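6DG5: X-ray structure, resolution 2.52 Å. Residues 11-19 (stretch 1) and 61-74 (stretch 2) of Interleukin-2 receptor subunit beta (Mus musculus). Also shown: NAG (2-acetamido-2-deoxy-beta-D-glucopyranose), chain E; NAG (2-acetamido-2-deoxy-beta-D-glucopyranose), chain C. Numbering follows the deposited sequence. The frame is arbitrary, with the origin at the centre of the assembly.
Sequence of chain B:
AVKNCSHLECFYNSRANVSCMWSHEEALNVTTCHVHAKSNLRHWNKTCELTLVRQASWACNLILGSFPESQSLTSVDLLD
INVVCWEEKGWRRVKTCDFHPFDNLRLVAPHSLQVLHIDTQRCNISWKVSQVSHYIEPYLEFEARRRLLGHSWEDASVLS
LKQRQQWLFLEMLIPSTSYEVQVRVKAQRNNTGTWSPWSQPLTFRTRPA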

ATOM      1  N   PHE B  11       0.733 -18.389  13.158  1.00 25.27           N
ATOM      2  CA  PHE B  11       0.147 -17.404  12.261  1.00 22.80           C
ATOM      3  C   PHE B  11      -0.064 -16.087  12.988  1.00 19.10           C
ATOM      4  O   PHE B  11      -0.453 -16.064  14.160  1.00 19.22           O
ATOM      5  CB  PHE B  11      -1.181 -17.899  11.678  1.00 22.77           C
ATOM      6  CG  PHE B  11      -1.025 -19.019  10.694  1.00 27.18           C
ATOM      7  CD1 PHE B  11      -0.429 -18.796   9.465  1.00 33.62           C
ATOM      8  CD2 PHE B  11      -1.474 -20.294  10.994  1.00 20.80           C
ATOM      9  CE1 PHE B  11      -0.280 -19.822   8.552  1.00 36.84           C
ATOM     10  CE2 PHE B  11      -1.330 -21.326  10.083  1.00 35.50           C
ATOM     11  CZ  PHE B  11      -0.733 -21.089   8.861  1.00 39.08           C
ATOM     12  N   TYR B  12       0.188 -14.994  12.277  1.00 18.69           N
ATOM     13  CA  TYR B  12       0.107 -13.642  12.812  1.00 18.42           C
ATOM     14  C   TYR B  12      -1.013 -12.895  12.098  1.00 24.79           C
ATOM     15  O   TYR B  12      -1.053 -12.865  10.863  1.00 26.98           O
ATOM     16  CB  TYR B  12       1.452 -12.927  12.639  1.00 19.62           C
ATOM     17  CG  TYR B  12       1.484 -11.466  13.026  1.00 22.58           C
ATOM     18  CD1 TYR B  12       0.920 -11.024  14.215  1.00 26.38           C
ATOM     19  CD2 TYR B  12       2.114 -10.531  12.213  1.00 24.92           C
ATOM     20  CE1 TYR B  12       0.959  -9.687  14.573  1.00 25.00           C
ATOM     21  CE2 TYR B  12       2.165  -9.195  12.564  1.00 20.97           C
ATOM     22  CZ  TYR B  12       1.582  -8.778  13.744  1.00 20.57           C
ATOM     23  OH  TYR B  12       1.626  -7.448  14.096  1.00 26.65           O
ATOM     24  N   ASN B  13      -1.925 -12.310  12.873  1.00 17.40           N
ATOM     25  CA  ASN B  13      -3.084 -11.625  12.315  1.00 16.80           C
ATOM     26  C   ASN B  13      -2.764 -10.219  11.816  1.00 16.82           C
ATOM     27  O   ASN B  13      -3.693  -9.461  11.518  1.00 22.83           O
ATOM     28  CB  ASN B  13      -4.210 -11.564  13.353  1.00 16.83           C
ATOM     29  CG  ASN B  13      -3.989 -10.489  14.401  1.00 33.73           C
ATOM     30  OD1 ASN B  13      -2.852 -10.156  14.742  1.00 40.99           O
ATOM     31  ND2 ASN B  13      -5.081  -9.940  14.923  1.00 34.59           N
ATOM     32  N   SER B  14      -1.479  -9.870  11.725  1.00 21.69           N
ATOM     33  CA  SER B  14      -0.953  -8.578  11.286  1.00 24.30           C
ATOM     34  C   SER B  14      -1.208  -7.454  12.281  1.00 32.10           C
ATOM     35  O   SER B  14      -0.925  -6.293  11.971  1.00 34.99           O
ATOM     36  CB  SER B  14      -1.494  -8.160   9.912  1.00 21.10           C
ATOM     37  OG  SER B  14      -2.828  -7.697  10.016  1.00 20.10           O
ATOM     38  N   ARG B  15      -1.723  -7.755  13.472  1.00 28.25           N
ATOM     39  CA  ARG B  15      -1.886  -6.725  14.492  1.00 22.83           C
ATOM     40  C   ARG B  15      -1.196  -7.125  15.790  1.00 27.14           C
ATOM     41  O   ARG B  15      -0.026  -6.790  16.002  1.00 35.00           O
ATOM     42  CB  ARG B  15      -3.366  -6.431  14.746  1.00 18.73           C
ATOM     43  CG  ARG B  15      -3.977  -5.428  13.778  1.00 18.62           C
ATOM     44  CD  ARG B  15      -3.012  -4.289  13.482  1.00 19.50           C
ATOM     45  NE  ARG B  15      -3.700  -3.037  13.180  1.00 20.02           N
ATOM     46  CZ  ARG B  15      -3.101  -1.957  12.692  1.00 27.90           C
ATOM     47  NH1 ARG B  15      -1.801  -1.976  12.436  1.00 31.58           N
ATOM     48  NH2 ARG B  15      -3.804  -0.858  12.452  1.00 27.81           N
ATOM     49  N   ALA B  16      -1.904  -7.845  16.667  1.00 24.17           N
ATOM     50  CA  ALA B  16      -1.338  -8.181  17.968  1.00 20.25           C
ATOM     51  C   ALA B  16      -1.636  -9.615  18.399  1.00 23.93           C
ATOM     52  O   ALA B  16      -1.604  -9.907  19.600  1.00 30.13           O
ATOM     53  CB  ALA B  16      -1.851  -7.215  19.037  1.00 21.76           C
ATOM     54  N   ASN B  17      -1.909 -10.516  17.460  1.00 19.30           N
ATOM     55  CA  ASN B  17      -2.311 -11.880  17.779  1.00 19.31           C
ATOM     56  C   ASN B  17      -1.459 -12.851  16.977  1.00 34.84           C
ATOM     57  O   ASN B  17      -1.384 -12.753  15.747  1.00 35.56           O
ATOM     58  CB  ASN B  17      -3.803 -12.089  17.483  1.00 18.92           C
ATOM     59  CG  ASN B  17      -4.339 -13.433  17.980  1.00 34.46           C
ATOM     60  OD1 ASN B  17      -3.595 -14.398  18.177  1.00 37.50           O
ATOM     61  ND2 ASN B  17      -5.654 -13.490  18.176  1.00 31.02           N
ATOM     62  N   VAL B  18      -0.811 -13.773  17.681  1.00 38.63           N
ATOM     63  CA  VAL B  18      -0.060 -14.860  17.073  1.00 19.98           C
ATOM     64  C   VAL B  18      -0.628 -16.161  17.623  1.00 24.81           C
ATOM     65  O   VAL B  18      -0.680 -16.356  18.844  1.00 36.09           O
ATOM     66  CB  VAL B  18       1.445 -14.752  17.360  1.00 20.61           C
ATOM     67  CG1 VAL B  18       2.190 -15.921  16.741  1.00 21.05           C
ATOM     68  CG2 VAL B  18       1.992 -13.429  16.842  1.00 20.41           C
ATOM     69  N   SER B  19      -1.058 -17.045  16.727  1.00 25.80           N
ATOM     70  CA  SER B  19      -1.676 -18.311  17.105  1.00 29.69           C
ATOM     71  C   SER B  19      -0.830 -19.459  16.577  1.00 31.68           C
ATOM     72  O   SER B  19      -0.509 -19.501  15.385  1.00 34.25           O
ATOM     73  CB  SER B  19      -3.104 -18.411  16.565  1.00 27.82           C
ATOM     74  OG  SER B  19      -3.760 -19.558  17.075  1.00 21.69           O
ATOM     75  N   ASN B  61      -2.715 -19.075  21.958  1.00 37.84           N
ATOM     76  CA  ASN B  61      -3.005 -17.717  21.507  1.00 32.95           C
ATOM     77  C   ASN B  61      -2.125 -16.732  22.265  1.00 28.88           C
ATOM     78  O   ASN B  61      -2.331 -16.500  23.461  1.00 32.24           O
ATOM     79  CB  ASN B  61      -4.484 -17.380  21.688  1.00 34.72           C
ATOM     80  CG  ASN B  61      -5.364 -18.105  20.695  1.00 43.15           C
ATOM     81  OD1 ASN B  61      -4.925 -18.451  19.597  1.00 39.07           O
ATOM     82  ND2 ASN B  61      -6.613 -18.342  21.073  1.00 56.79           N
ATOM     83  N   LEU B  62      -1.152 -16.154  21.566  1.00 22.70           N
ATOM     84  CA  LEU B  62      -0.278 -15.128  22.131  1.00 22.87           C
ATOM     85  C   LEU B  62      -0.884 -13.768  21.809  1.00 29.77           C
ATOM     86  O   LEU B  62      -0.820 -13.301  20.670  1.00 31.18           O
ATOM     87  CB  LEU B  62       1.133 -15.258  21.569  1.00 22.81           C
ATOM     88  CG  LEU B  62       1.900 -16.528  21.939  1.00 29.66           C
ATOM     89  CD1 LEU B  62       2.879 -16.906  20.837  1.00 29.90           C
ATOM     90  CD2 LEU B  62       2.628 -16.339  23.261  1.00 29.66           C
ATOM     91  N   ILE B  63      -1.483 -13.132  22.811  1.00 22.88           N
ATOM     92  CA  ILE B  63      -2.053 -11.798  22.656  1.00 22.66           C
ATOM     93  C   ILE B  63      -0.955 -10.790  22.979  1.00 31.61           C
ATOM     94  O   ILE B  63      -0.560 -10.636  24.138  1.00 36.32           O
ATOM     95  CB  ILE B  63      -3.285 -11.596  23.546  1.00 23.41           C
ATOM     96  CG1 ILE B  63      -4.424 -12.517  23.101  1.00 28.95           C
ATOM     97  CG2 ILE B  63      -3.734 -10.144  23.507  1.00 23.53           C
ATOM     98  CD1 ILE B  63      -4.500 -13.816  23.870  1.00 35.16           C
ATOM     99  N   LEU B  64      -0.458 -10.105  21.952  1.00 26.23           N
ATOM    100  CA  LEU B  64       0.731  -9.267  22.069  1.00 26.41           C
ATOM    101  C   LEU B  64       0.430  -7.800  22.355  1.00 27.46           C
ATOM    102  O   LEU B  64       1.371  -7.013  22.499  1.00 25.48           O
ATOM    103  CB  LEU B  64       1.567  -9.356  20.787  1.00 22.47           C
ATOM    104  CG  LEU B  64       2.611 -10.465  20.660  1.00 22.54           C
ATOM    105  CD1 LEU B  64       1.960 -11.818  20.485  1.00 25.48           C
ATOM    106  CD2 LEU B  64       3.545 -10.166  19.502  1.00 22.43           C
ATOM    107  N   GLY B  65      -0.842  -7.403  22.431  1.00 23.65           N
ATOM    108  CA  GLY B  65      -1.174  -6.003  22.580  1.00 24.41           C
ATOM    109  C   GLY B  65      -2.383  -5.800  23.471  1.00 29.30           C
ATOM    110  O   GLY B  65      -3.076  -6.747  23.850  1.00 37.60           O
ATOM    111  N   SER B  66      -2.617  -4.531  23.804  1.00 27.19           N
ATOM    112  CA  SER B  66      -3.783  -4.130  24.579  1.00 35.81           C
ATOM    113  C   SER B  66      -4.979  -3.821  23.689  1.00 44.23           C
ATOM    114  O   SER B  66      -6.116  -4.133  24.053  1.00 46.87           O
ATOM    115  CB  SER B  66      -3.448  -2.913  25.446  1.00 37.43           C
ATOM    116  N   PHE B  67      -4.740  -3.200  22.508  1.00 46.89           N
ATOM    117  CA  PHE B  67      -5.785  -2.923  21.536  1.00 48.04           C
ATOM    118  C   PHE B  67      -5.844  -4.034  20.491  1.00 40.17           C
ATOM    119  O   PHE B  67      -4.840  -4.706  20.235  1.00 37.51           O
ATOM    120  CB  PHE B  67      -5.530  -1.586  20.838  1.00 64.35           C
ATOM    121  CG  PHE B  67      -5.106  -0.483  21.764  1.00 81.02           C
ATOM    122  CD1 PHE B  67      -5.991   0.049  22.687  1.00 91.05           C
ATOM    123  CD2 PHE B  67      -3.823   0.038  21.697  1.00 87.26           C
ATOM    124  CE1 PHE B  67      -5.600   1.067  23.539  1.00 94.67           C
ATOM    125  CE2 PHE B  67      -3.426   1.057  22.544  1.00 93.04           C
ATOM    126  CZ  PHE B  67      -4.316   1.572  23.466  1.00 96.47           C
ATOM    127  N   PRO B  68      -7.008  -4.257  19.874  1.00 34.80           N
ATOM    128  CA  PRO B  68      -7.056  -5.224  18.765  1.00 26.16           C
ATOM    129  C   PRO B  68      -6.317  -4.737  17.535  1.00 28.83           C
ATOM    130  O   PRO B  68      -5.691  -5.541  16.832  1.00 35.60           O
ATOM    131  CB  PRO B  68      -8.561  -5.388  18.499  1.00 21.18           C
ATOM    132  CG  PRO B  68      -9.246  -4.817  19.705  1.00 30.42           C
ATOM    133  CD  PRO B  68      -8.343  -3.739  20.210  1.00 34.73           C
ATOM    134  N   GLU B  69      -6.367  -3.434  17.256  1.00 23.85           N
ATOM    135  CA  GLU B  69      -5.705  -2.844  16.103  1.00 23.73           C
ATOM    136  C   GLU B  69      -4.315  -2.313  16.430  1.00 27.64           C
ATOM    137  O   GLU B  69      -3.770  -1.516  15.658  1.00 27.30           O
ATOM    138  CB  GLU B  69      -6.564  -1.722  15.515  1.00 21.58           C
ATOM    139  CG  GLU B  69      -7.949  -2.157  15.049  1.00 39.94           C
ATOM    140  CD  GLU B  69      -7.922  -2.887  13.720  1.00 47.94           C
ATOM    141  OE1 GLU B  69      -8.954  -3.487  13.347  1.00 50.68           O
ATOM    142  OE2 GLU B  69      -6.871  -2.855  13.047  1.00 48.87           O
ATOM    143  N   SER B  70      -3.730  -2.732  17.550  1.00 22.52           N
ATOM    144  CA  SER B  70      -2.400  -2.269  17.922  1.00 35.11           C
ATOM    145  C   SER B  70      -1.344  -3.012  17.113  1.00 32.19           C
ATOM    146  O   SER B  70      -1.409  -4.236  16.961  1.00 36.63           O
ATOM    147  CB  SER B  70      -2.160  -2.462  19.417  1.00 38.86           C
ATOM    148  OG  SER B  70      -1.808  -3.803  19.701  1.00 42.32           O
ATOM    149  N   GLN B  71      -0.369  -2.267  16.592  1.00 23.51           N
ATOM    150  CA  GLN B  71       0.687  -2.839  15.757  1.00 23.17           C
ATOM    151  C   GLN B  71       1.815  -3.304  16.668  1.00 30.84           C
ATOM    152  O   GLN B  71       2.749  -2.560  16.971  1.00 29.60           O
ATOM    153  CB  GLN B  71       1.177  -1.827  14.728  1.00 23.97           C
ATOM    154  CG  GLN B  71       2.059  -2.433  13.646  1.00 23.67           C
ATOM    155  CD  GLN B  71       1.316  -3.443  12.801  1.00 38.09           C
ATOM    156  OE1 GLN B  71       0.202  -3.189  12.346  1.00 40.60           O
ATOM    157  NE2 GLN B  71       1.922  -4.606  12.599  1.00 31.21           N
ATOM    158  N   SER B  72       1.738  -4.565  17.096  1.00 22.96           N
ATOM    159  CA  SER B  72       2.698  -5.076  18.066  1.00 23.57           C
ATOM    160  C   SER B  72       3.994  -5.546  17.416  1.00 28.82           C
ATOM    161  O   SER B  72       5.034  -5.577  18.080  1.00 39.15           O
ATOM    162  CB  SER B  72       2.075  -6.218  18.870  1.00 54.39           C
ATOM    163  OG  SER B  72       1.815  -7.337  18.041  1.00 59.86           O
ATOM    164  N   LEU B  73       3.957  -5.916  16.139  1.00 26.75           N
ATOM    165  CA  LEU B  73       5.128  -6.427  15.443  1.00 23.45           C
ATOM    166  C   LEU B  73       5.323  -5.680  14.131  1.00 23.79           C
ATOM    167  O   LEU B  73       4.396  -5.065  13.597  1.00 23.35           O
ATOM    168  CB  LEU B  73       5.004  -7.930  15.170  1.00 22.57           C
ATOM    169  CG  LEU B  73       4.929  -8.848  16.388  1.00 22.47           C
ATOM    170  CD1 LEU B  73       4.542 -10.254  15.962  1.00 21.71           C
ATOM    171  CD2 LEU B  73       6.257  -8.861  17.127  1.00 23.62           C
ATOM    172  N   THR B  74       6.542  -5.753  13.610  1.00 24.74           N
ATOM    173  CA  THR B  74       6.921  -5.091  12.370  1.00 29.80           C
ATOM    174  C   THR B  74       7.467  -6.111  11.377  1.00 28.77           C
ATOM    175  O   THR B  74       7.525  -7.314  11.643  1.00 25.67           O
ATOM    176  CB  THR B  74       7.954  -3.990  12.623  1.00 27.33           C
ATOM    177  OG1 THR B  74       9.012  -4.501  13.443  1.00 32.45           O
ATOM    178  CG2 THR B  74       7.307  -2.814  13.311  1.00 27.69           C
TER
HETATM  179  C1  NAG E   1      -6.345 -14.671  18.617  1.00 30.89           C
HETATM  180  C2  NAG E   1      -7.786 -14.301  19.011  1.00 28.15           C
HETATM  181  C3  NAG E   1      -8.649 -15.553  19.202  1.00 29.24           C
HETATM  182  C4  NAG E   1      -8.511 -16.518  18.032  1.00 24.23           C
HETATM  183  C5  NAG E   1      -7.034 -16.819  17.822  1.00 33.40           C
HETATM  184  C6  NAG E   1      -6.748 -17.755  16.670  1.00 40.07           C
HETATM  185  C7  NAG E   1      -7.900 -12.177  20.247  1.00 40.62           C
HETATM  186  C8  NAG E   1      -7.880 -11.533  21.600  1.00 39.98           C
HETATM  187  N2  NAG E   1      -7.785 -13.508  20.230  1.00 32.86           N
HETATM  188  O3  NAG E   1     -10.010 -15.168  19.360  1.00 28.00           O
HETATM  189  O4  NAG E   1      -9.220 -17.713  18.345  1.00 30.75           O
HETATM  190  O5  NAG E   1      -6.362 -15.590  17.530  1.00 35.16           O
HETATM  191  O6  NAG E   1      -6.042 -17.100  15.626  1.00 41.47           O
HETATM  192  O7  NAG E   1      -8.017 -11.522  19.216  1.00 48.67           O
HETATM  193  C1  NAG C   2     -10.026 -18.231  17.258  1.00 43.27           C
HETATM  194  C2  NAG C   2     -10.212 -19.723  17.539  1.00 40.50           C
HETATM  195  C3  NAG C   2     -11.077 -20.366  16.459  1.00 42.75           C
HETATM  196  C4  NAG C   2     -12.373 -19.591  16.260  1.00 45.41           C
HETATM  197  C5  NAG C   2     -12.075 -18.105  16.050  1.00 53.16           C
HETATM  198  C6  NAG C   2     -13.315 -17.243  15.967  1.00 58.56           C
HETATM  199  C7  NAG C   2      -8.245 -20.529  18.768  1.00 34.26           C
HETATM  200  C8  NAG C   2      -6.932 -21.240  18.670  1.00 27.84           C
HETATM  201  N2  NAG C   2      -8.926 -20.394  17.626  1.00 36.99           N
HETATM  202  O3  NAG C   2     -11.362 -21.711  16.823  1.00 46.04           O
HETATM  203  O4  NAG C   2     -13.040 -20.116  15.115  1.00 44.18           O
HETATM  204  O5  NAG C   2     -11.301 -17.603  17.149  1.00 59.58           O
HETATM  205  O6  NAG C   2     -13.857 -16.986  17.254  1.00 63.69           O
HETATM  206  O7  NAG C   2      -8.671 -20.092  19.833  1.00 34.82           O

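Backbone hydrogen bonds set the register of the contact. Strands 17-19 and 61-63 run antiparallel, their axes 4.7 Å apart at closest approach, and V18 and L62 form the hydrogen-bonded pair: V18 N donates to L62 O at 3.0 Å and L62 N to V18 O at 2.8 Å, both nearly straight. The ladder extends one step beyond the strands, where L64 N donates to A16 O (2.6 Å). At the non-hydrogen-bonded pair N17 with I63, the CA of N17 makes a CA-H...O contact with L62 O (3.5 Å).

Past the strands, the carbonyl of R15 gathers several donors. S72 N (3.0 Å) and S72 OG (2.8 Å) both donate to R15 O across the contact, and Y12 OH donates to the same R15 O at 2.6 Å from within its own stretch, so one acceptor ties the turn to the facing loop.

The R15 side chain starts out sideways, but its end reaches the second stretch. R15 NE forms a salt bridge with E69 OE2 at 3.2 Å, while R15 NH1 donates to Q71 OE1 at the edge of the guanidinium; at 2.3 Å, this hydrogen bond is very short. The amide of Q71 also gives a weak hydrogen bond from NE2 to S14 O (3.4 Å).

Apolar packing lies on the sheet face that carries V18 and L62, whose CB atoms are 4.3 Å apart. V18 CG2 also meets L64 CD1 at 4.0 Å and L73 CD1 at 4.2 Å. The same L73 methyl, CD1, sits over one face of the Y12 ring, 4.0 Å from its centroid and 14° off the normal, a CH-pi contact.

The face carrying N17 and N61 is glycosylated: N17 ND2 is bonded to C1 of NAG (chain E), and N61 ND2 donates to O7 of NAG (chain C) at 3.0 Å.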